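Local coordinates for mevalonate kinase, putative (Leishmania major, PDB 2HFS), which probably catalyses the ATP-dependent phosphorylation of (R)-mevalonate to (R)-5-phosphomevalonate, an early step of isoprenoid and sterol biosynthesis, at residues Ile41-Thr45 with Ile102-Leu106; Val119-Arg124 with Val139-Ala143. All coordinates share one frame; numbering follows the deposited sequence.

Contact 1. Residues Ile41-Thr45 with Ile102-Leu106; sequences ISEYT and IGGPL
Pro105 sets its CD over the face of the Tyr44 ring where two antiparallel strands of the N-terminal GHMP kinase domain part company. Strand 97-103 runs beside strand 36-52 and then turns off at Gly103-Leu106, and this exit from the sheet leads into the family's glycine-rich PSSGIGASA segment. Pro105 CD sits 3.5 Å from the centroid of the Tyr44 ring, 10° off the ring normal, a CH-pi contact made by the carbon next to the proline nitrogen. The ring is in place for it because CG of Tyr44 stands between its backbone N and carbonyl carbon (chi1 59°), while OH reaches past the proline to bond Lys15 NZ. On the same side of the ring as the proline, the Tyr44 carbonyl takes the backbone N-H of Leu106: N to O is 2.9 Å, with the donor raised 40° out of the carbonyl plane. Gly104 fits between these points through its positive phi and because its side facing strand 36-52 is filled by Tyr44 O and the backbone of Thr45, leaving no place for a beta carbon.

The aliphatic side chains follow the bend. Leu106 turns CD1 back onto Ile41, CD1 to CD1 3.9 Å, the two chains crossing at about a right angle, with Tyr322 of strand 318-324 packed against both. At the other end the methyl CG2 of Thr45 lies 3.6 Å from CG2 of Ile102, so that threonine offers carbon to the isoleucine while its hydroxyl, on the other branch, faces Leu106 and a water. That hydroxyl, Thr45 OG1, lies 2.7 Å from the water, which also approaches Gly103 O and Leu106 O, at 3.0 and 2.8 Å, although it has more acceptors nearby than protons to give them.

Contact 2. Residues Val119-Arg124 with Val139-Ala143; sequences VVAFSR and VNLSA
Ser123 OG is held between two partners: it accepts a hydrogen bond from Ser142 OG at 2.8 Å and donates its own proton to Val119 O, one turn earlier in its helix. Val119 O is itself gripped twice, since Ser123 N reaches it from the opposite face of the carbonyl plane. Ser123 can close this link because OG lies beside its backbone N (chi1 -66°), folded back along the helix, whereas OG of Ser142 extends anti to its N and crosses the interface.

Helices 114-130 and 136-146 of the N-terminal domain pack here with segment axes 8.5 Å apart and N-to-C directions at 127°. Small residues permit the approach: the methyl of Ala143 packs against both valines, its CB 3.8 Å from Val119 CG2 and a tight 3.4 Å from Val120 CG2. Towards the other end, Val139 serves as an apolar floor for Arg124. Its CG1 lies 4.1 Å below the centre of the guanidinium plane and also meets Val120 CG1, while CG2 touches NH1. NH2 of the arginine goes on to Asp136, in a salt bridge, and in a hydrogen bond to Thr163 O.

A mostly apolar, buried helix pair thus carries one serine-to-serine bond whose proton direction is set by the carbonyl behind it, leaving each hydroxyl with a partner.

In the fold
Strand 97-103 of contact 1 and helix 114-130 of contact 2 follow each other in the chain, which leaves the strand through contact 1 and passes the glycine-rich segment before entering the helix. Their centres are about 14 Å apart, yet they touch directly: Ala121 CB, on the helix flank turned from contact 2, lies 3.4 Å from Thr45 O of contact 1. The helix is therefore sandwiched between the sheet and helix 136-146. In GHMP kinases the intervening segment and the start of this helix bind the ATP phosphates, so contact 1, whose Thr45 and Leu106 touch Ser117, probably borders the nucleotide site; contact 2 packs the later part of the same helix.

Contact 1. Residues Ile41-Thr45 with Ile102-Leu106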
ATOM      1  N   ILE A  41      -2.121  -6.756   0.401  1.00 10.46           N
ATOM      2  CA  ILE A  41      -3.444  -7.355   0.210  1.00 11.06           C
ATOM      3  C   ILE A  41      -3.485  -8.302  -1.004  1.00 10.21           C
ATOM      4  O   ILE A  41      -2.555  -8.301  -1.826  1.00 12.11           O
ATOM      5  CB  ILE A  41      -4.517  -6.254   0.135  1.00  9.38           C
ATOM      6  CG1 ILE A  41      -4.257  -5.262  -1.005  1.00  9.25           C
ATOM      7  CG2 ILE A  41      -4.601  -5.467   1.492  1.00  8.66           C
ATOM      8  CD1 ILE A  41      -5.525  -4.448  -1.378  1.00 10.14           C
ATOM      9  N   SER A  42      -4.533  -9.112  -1.117  1.00  9.58           N
ATOM     10  CA  SER A  42      -4.599 -10.115  -2.202  1.00  9.92           C
ATOM     11  C   SER A  42      -4.765  -9.445  -3.537  1.00  8.73           C
ATOM     12  O   SER A  42      -4.317  -9.963  -4.565  1.00  8.76           O
ATOM     13  CB  SER A  42      -5.810 -11.046  -2.027  1.00  9.15           C
ATOM     14  OG  SER A  42      -5.723 -11.817  -0.861  1.00 15.70           O
ATOM     15  N   GLU A  43      -5.478  -8.327  -3.506  1.00  7.72           N
ATOM     16  CA  GLU A  43      -5.886  -7.579  -4.696  1.00  7.44           C
ATOM     17  C   GLU A  43      -4.665  -6.934  -5.320  1.00  7.65           C
ATOM     18  O   GLU A  43      -3.809  -6.426  -4.610  1.00  7.61           O
ATOM     19  CB  GLU A  43      -6.926  -6.527  -4.294  1.00  8.40           C
ATOM     20  CG  GLU A  43      -8.299  -7.133  -3.971  1.00  9.10           C
ATOM     21  CD  GLU A  43      -8.457  -7.818  -2.608  1.00 13.56           C
ATOM     22  OE1 GLU A  43      -7.623  -7.675  -1.690  1.00  9.71           O
ATOM     23  OE2 GLU A  43      -9.485  -8.507  -2.435  1.00 13.65           O
ATOM     24  N   TYR A  44      -4.574  -6.968  -6.641  1.00  7.49           N
ATOM     25  CA  TYR A  44      -3.281  -6.778  -7.290  1.00  8.29           C
ATOM     26  C   TYR A  44      -3.421  -6.032  -8.585  1.00  7.41           C
ATOM     27  O   TYR A  44      -4.526  -5.896  -9.136  1.00  5.67           O
ATOM     28  CB  TYR A  44      -2.631  -8.145  -7.562  1.00  9.24           C
ATOM     29  CG  TYR A  44      -3.470  -9.022  -8.443  1.00  8.99           C
ATOM     30  CD1 TYR A  44      -3.294  -9.019  -9.833  1.00 10.47           C
ATOM     31  CD2 TYR A  44      -4.461  -9.843  -7.900  1.00  8.16           C
ATOM     32  CE1 TYR A  44      -4.073  -9.810 -10.657  1.00  9.27           C
ATOM     33  CE2 TYR A  44      -5.258 -10.650  -8.723  1.00 11.04           C
ATOM     34  CZ  TYR A  44      -5.061 -10.618 -10.092  1.00 10.61           C
ATOM     35  OH  TYR A  44      -5.817 -11.407 -10.910  1.00  9.85           O
ATOM     36  N   THR A  45      -2.286  -5.540  -9.066  1.00  6.69           N
ATOM     37  CA  THR A  45      -2.199  -4.966 -10.388  1.00  8.45           C
ATOM     38  C   THR A  45      -1.368  -5.973 -11.205  1.00  9.10           C
ATOM     39  O   THR A  45      -0.329  -6.483 -10.721  1.00  8.33           O
ATOM     40  CB  THR A  45      -1.486  -3.594 -10.305  1.00  9.38           C
ATOM     41  OG1 THR A  45      -2.373  -2.628  -9.707  1.00  6.90           O
ATOM     42  CG2 THR A  45      -1.217  -3.030 -11.680  1.00 10.76           C
ATOM     43  N   ILE A 102      -1.849  -2.986 -18.710  1.00  9.77           N
ATOM     44  CA  ILE A 102      -1.940  -2.979 -17.225  1.00  9.30           C
ATOM     45  C   ILE A 102      -3.357  -3.241 -16.753  1.00  9.85           C
ATOM     46  O   ILE A 102      -4.287  -2.518 -17.139  1.00  9.47           O
ATOM     47  CB  ILE A 102      -1.422  -1.666 -16.569  1.00  9.95           C
ATOM     48  CG1 ILE A 102      -0.251  -1.034 -17.334  1.00  9.20           C
ATOM     49  CG2 ILE A 102      -1.041  -1.925 -15.096  1.00  8.44           C
ATOM     50  CD1 ILE A 102       0.182   0.304 -16.728  1.00  8.61           C
ATOM     51  N   GLY A 103      -3.500  -4.230 -15.870  1.00  8.38           N
ATOM     52  CA  GLY A 103      -4.807  -4.675 -15.389  1.00  9.55           C
ATOM     53  C   GLY A 103      -4.840  -5.085 -13.931  1.00  8.84           C
ATOM     54  O   GLY A 103      -4.254  -4.410 -13.068  1.00 11.48           O
ATOM     55  N   GLY A 104      -5.582  -6.156 -13.639  1.00 11.21           N
ATOM     56  CA  GLY A 104      -5.734  -6.637 -12.245  1.00  9.58           C
ATOM     57  C   GLY A 104      -6.821  -5.870 -11.506  1.00  7.08           C
ATOM     58  O   GLY A 104      -7.182  -4.772 -11.931  1.00  9.06           O
ATOM     59  N   PRO A 105      -7.373  -6.432 -10.431  1.00  8.17           N
ATOM     60  CA  PRO A 105      -8.572  -5.847  -9.786  1.00  7.38           C
ATOM     61  C   PRO A 105      -8.296  -4.731  -8.793  1.00  7.56           C
ATOM     62  O   PRO A 105      -9.227  -4.056  -8.385  1.00  8.88           O
ATOM     63  CB  PRO A 105      -9.202  -7.048  -9.072  1.00  8.31           C
ATOM     64  CG  PRO A 105      -8.053  -7.855  -8.678  1.00  6.65           C
ATOM     65  CD  PRO A 105      -6.956  -7.671  -9.749  1.00  7.86           C
ATOM     66  N   LEU A 106      -7.031  -4.529  -8.405  1.00  7.96           N
ATOM     67  CA  LEU A 106      -6.679  -3.408  -7.513  1.00  8.67           C
ATOM     68  C   LEU A 106      -7.137  -2.064  -8.068  1.00  9.34           C
ATOM     69  O   LEU A 106      -6.931  -1.785  -9.237  1.00  9.15           O
ATOM     70  CB  LEU A 106      -5.180  -3.360  -7.244  1.00  9.53           C
ATOM     71  CG  LEU A 106      -4.664  -2.371  -6.183  1.00  3.36           C
ATOM     72  CD1 LEU A 106      -5.232  -2.729  -4.839  1.00  7.07           C
ATOM     73  CD2 LEU A 106      -3.122  -2.373  -6.138  1.00  8.96           C
TER
HETATM   74  O   HOH W   1      -4.819  -2.558 -10.829  1.00  5.08           O

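Contact 2. Residues Val119-Arg124 with Val139-Ala143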
ATOM      1  N   VAL A 119       5.022  -0.755 -10.497  1.00  8.90           N
ATOM      2  CA  VAL A 119       6.430  -1.068 -10.795  1.00  9.40           C
ATOM      3  C   VAL A 119       6.799  -2.496 -10.409  1.00  9.81           C
ATOM      4  O   VAL A 119       7.658  -3.084 -11.045  1.00  8.84           O
ATOM      5  CB  VAL A 119       7.478  -0.042 -10.252  1.00 11.59           C
ATOM      6  CG1 VAL A 119       7.395   1.272 -11.034  1.00 10.67           C
ATOM      7  CG2 VAL A 119       7.322   0.219  -8.737  1.00 12.43           C
ATOM      8  N   VAL A 120       6.124  -3.070  -9.407  1.00  8.34           N
ATOM      9  CA  VAL A 120       6.400  -4.468  -9.073  1.00  7.72           C
ATOM     10  C   VAL A 120       5.953  -5.374 -10.219  1.00  8.25           C
ATOM     11  O   VAL A 120       6.745  -6.174 -10.731  1.00  7.92           O
ATOM     12  CB  VAL A 120       5.778  -4.898  -7.727  1.00  7.46           C
ATOM     13  CG1 VAL A 120       5.793  -6.410  -7.570  1.00  5.80           C
ATOM     14  CG2 VAL A 120       6.538  -4.231  -6.558  1.00  8.54           C
ATOM     15  N   ALA A 121       4.698  -5.222 -10.646  1.00  6.61           N
ATOM     16  CA  ALA A 121       4.154  -6.050 -11.727  1.00  6.98           C
ATOM     17  C   ALA A 121       5.018  -5.940 -12.988  1.00  6.18           C
ATOM     18  O   ALA A 121       5.346  -6.956 -13.628  1.00  6.45           O
ATOM     19  CB  ALA A 121       2.708  -5.642 -12.017  1.00  6.87           C
ATOM     20  N   PHE A 122       5.409  -4.713 -13.316  1.00  7.38           N
ATOM     21  CA  PHE A 122       6.282  -4.414 -14.458  1.00  9.19           C
ATOM     22  C   PHE A 122       7.635  -5.139 -14.375  1.00  9.35           C
ATOM     23  O   PHE A 122       8.053  -5.774 -15.342  1.00  8.48           O
ATOM     24  CB  PHE A 122       6.468  -2.883 -14.552  1.00  8.60           C
ATOM     25  CG  PHE A 122       7.189  -2.413 -15.795  1.00 11.35           C
ATOM     26  CD1 PHE A 122       7.032  -3.060 -17.013  1.00 11.61           C
ATOM     27  CD2 PHE A 122       8.037  -1.305 -15.722  1.00 12.05           C
ATOM     28  CE1 PHE A 122       7.717  -2.596 -18.173  1.00 13.94           C
ATOM     29  CE2 PHE A 122       8.716  -0.830 -16.859  1.00  9.54           C
ATOM     30  CZ  PHE A 122       8.550  -1.474 -18.083  1.00 10.60           C
ATOM     31  N   SER A 123       8.311  -5.023 -13.225  1.00  8.83           N
ATOM     32  CA  SER A 123       9.583  -5.695 -12.985  1.00  9.45           C
ATOM     33  C   SER A 123       9.474  -7.197 -13.179  1.00  8.70           C
ATOM     34  O   SER A 123      10.348  -7.812 -13.781  1.00 10.17           O
ATOM     35  CB  SER A 123      10.087  -5.373 -11.584  1.00  8.69           C
ATOM     36  OG  SER A 123      10.394  -3.984 -11.496  1.00  8.14           O
ATOM     37  N   ARG A 124       8.405  -7.783 -12.647  1.00  9.26           N
ATOM     38  CA  ARG A 124       8.135  -9.206 -12.810  1.00  9.36           C
ATOM     39  C   ARG A 124       7.923  -9.588 -14.278  1.00 10.08           C
ATOM     40  O   ARG A 124       8.497 -10.566 -14.744  1.00  8.60           O
ATOM     41  CB  ARG A 124       6.933  -9.633 -11.950  1.00  8.06           C
ATOM     42  CG  ARG A 124       7.232  -9.676 -10.432  1.00  8.11           C
ATOM     43  CD  ARG A 124       6.207 -10.479  -9.620  1.00 11.19           C
ATOM     44  NE  ARG A 124       6.470 -10.454  -8.179  1.00  9.93           N
ATOM     45  CZ  ARG A 124       7.432 -11.138  -7.569  1.00 11.67           C
ATOM     46  NH1 ARG A 124       8.272 -11.915  -8.263  1.00 11.70           N
ATOM     47  NH2 ARG A 124       7.571 -11.032  -6.258  1.00  9.58           N
ATOM     48  N   VAL A 139      13.421  -8.151  -7.585  1.00  9.94           N
ATOM     49  CA  VAL A 139      12.168  -7.476  -7.970  1.00 10.23           C
ATOM     50  C   VAL A 139      11.893  -6.263  -7.069  1.00 11.13           C
ATOM     51  O   VAL A 139      11.586  -5.169  -7.565  1.00 11.05           O
ATOM     52  CB  VAL A 139      10.959  -8.464  -7.910  1.00 10.40           C
ATOM     53  CG1 VAL A 139       9.641  -7.723  -8.128  1.00  8.13           C
ATOM     54  CG2 VAL A 139      11.131  -9.551  -8.962  1.00 10.31           C
ATOM     55  N   ASN A 140      12.017  -6.469  -5.758  1.00 10.62           N
ATOM     56  CA  ASN A 140      11.795  -5.417  -4.755  1.00 11.54           C
ATOM     57  C   ASN A 140      12.696  -4.187  -4.931  1.00 12.51           C
ATOM     58  O   ASN A 140      12.222  -3.060  -4.840  1.00 14.14           O
ATOM     59  CB  ASN A 140      11.891  -5.993  -3.334  1.00 11.73           C
ATOM     60  CG  ASN A 140      11.269  -5.087  -2.280  1.00 13.86           C
ATOM     61  OD1 ASN A 140      10.331  -4.329  -2.553  1.00 12.33           O
ATOM     62  ND2 ASN A 140      11.782  -5.178  -1.058  1.00 14.19           N
ATOM     63  N   LEU A 141      13.973  -4.427  -5.237  1.00 12.99           N
ATOM     64  CA  LEU A 141      14.929  -3.380  -5.575  1.00 12.83           C
ATOM     65  C   LEU A 141      14.576  -2.653  -6.856  1.00 11.99           C
ATOM     66  O   LEU A 141      14.723  -1.430  -6.948  1.00 12.44           O
ATOM     67  CB  LEU A 141      16.338  -3.957  -5.731  1.00 10.98           C
ATOM     68  CG  LEU A 141      17.397  -2.856  -5.867  1.00 14.04           C
ATOM     69  CD1 LEU A 141      17.656  -2.271  -4.494  1.00 14.10           C
ATOM     70  CD2 LEU A 141      18.657  -3.412  -6.489  1.00 13.41           C
ATOM     71  N   SER A 142      14.136  -3.411  -7.853  1.00 10.19           N
ATOM     72  CA  SER A 142      13.748  -2.826  -9.125  1.00 10.55           C
ATOM     73  C   SER A 142      12.547  -1.907  -8.882  1.00 10.29           C
ATOM     74  O   SER A 142      12.517  -0.791  -9.404  1.00 10.25           O
ATOM     75  CB  SER A 142      13.404  -3.927 -10.130  1.00 10.25           C
ATOM     76  OG  SER A 142      13.154  -3.382 -11.408  1.00 11.89           O
ATOM     77  N   ALA A 143      11.579  -2.385  -8.092  1.00 10.93           N
ATOM     78  CA  ALA A 143      10.392  -1.596  -7.746  1.00 11.22           C
ATOM     79  C   ALA A 143      10.837  -0.352  -6.991  1.00 12.50           C
ATOM     80  O   ALA A 143      10.405   0.757  -7.286  1.00 13.08           O
ATOM     81  CB  ALA A 143       9.408  -2.417  -6.925  1.00 11.36           C
TER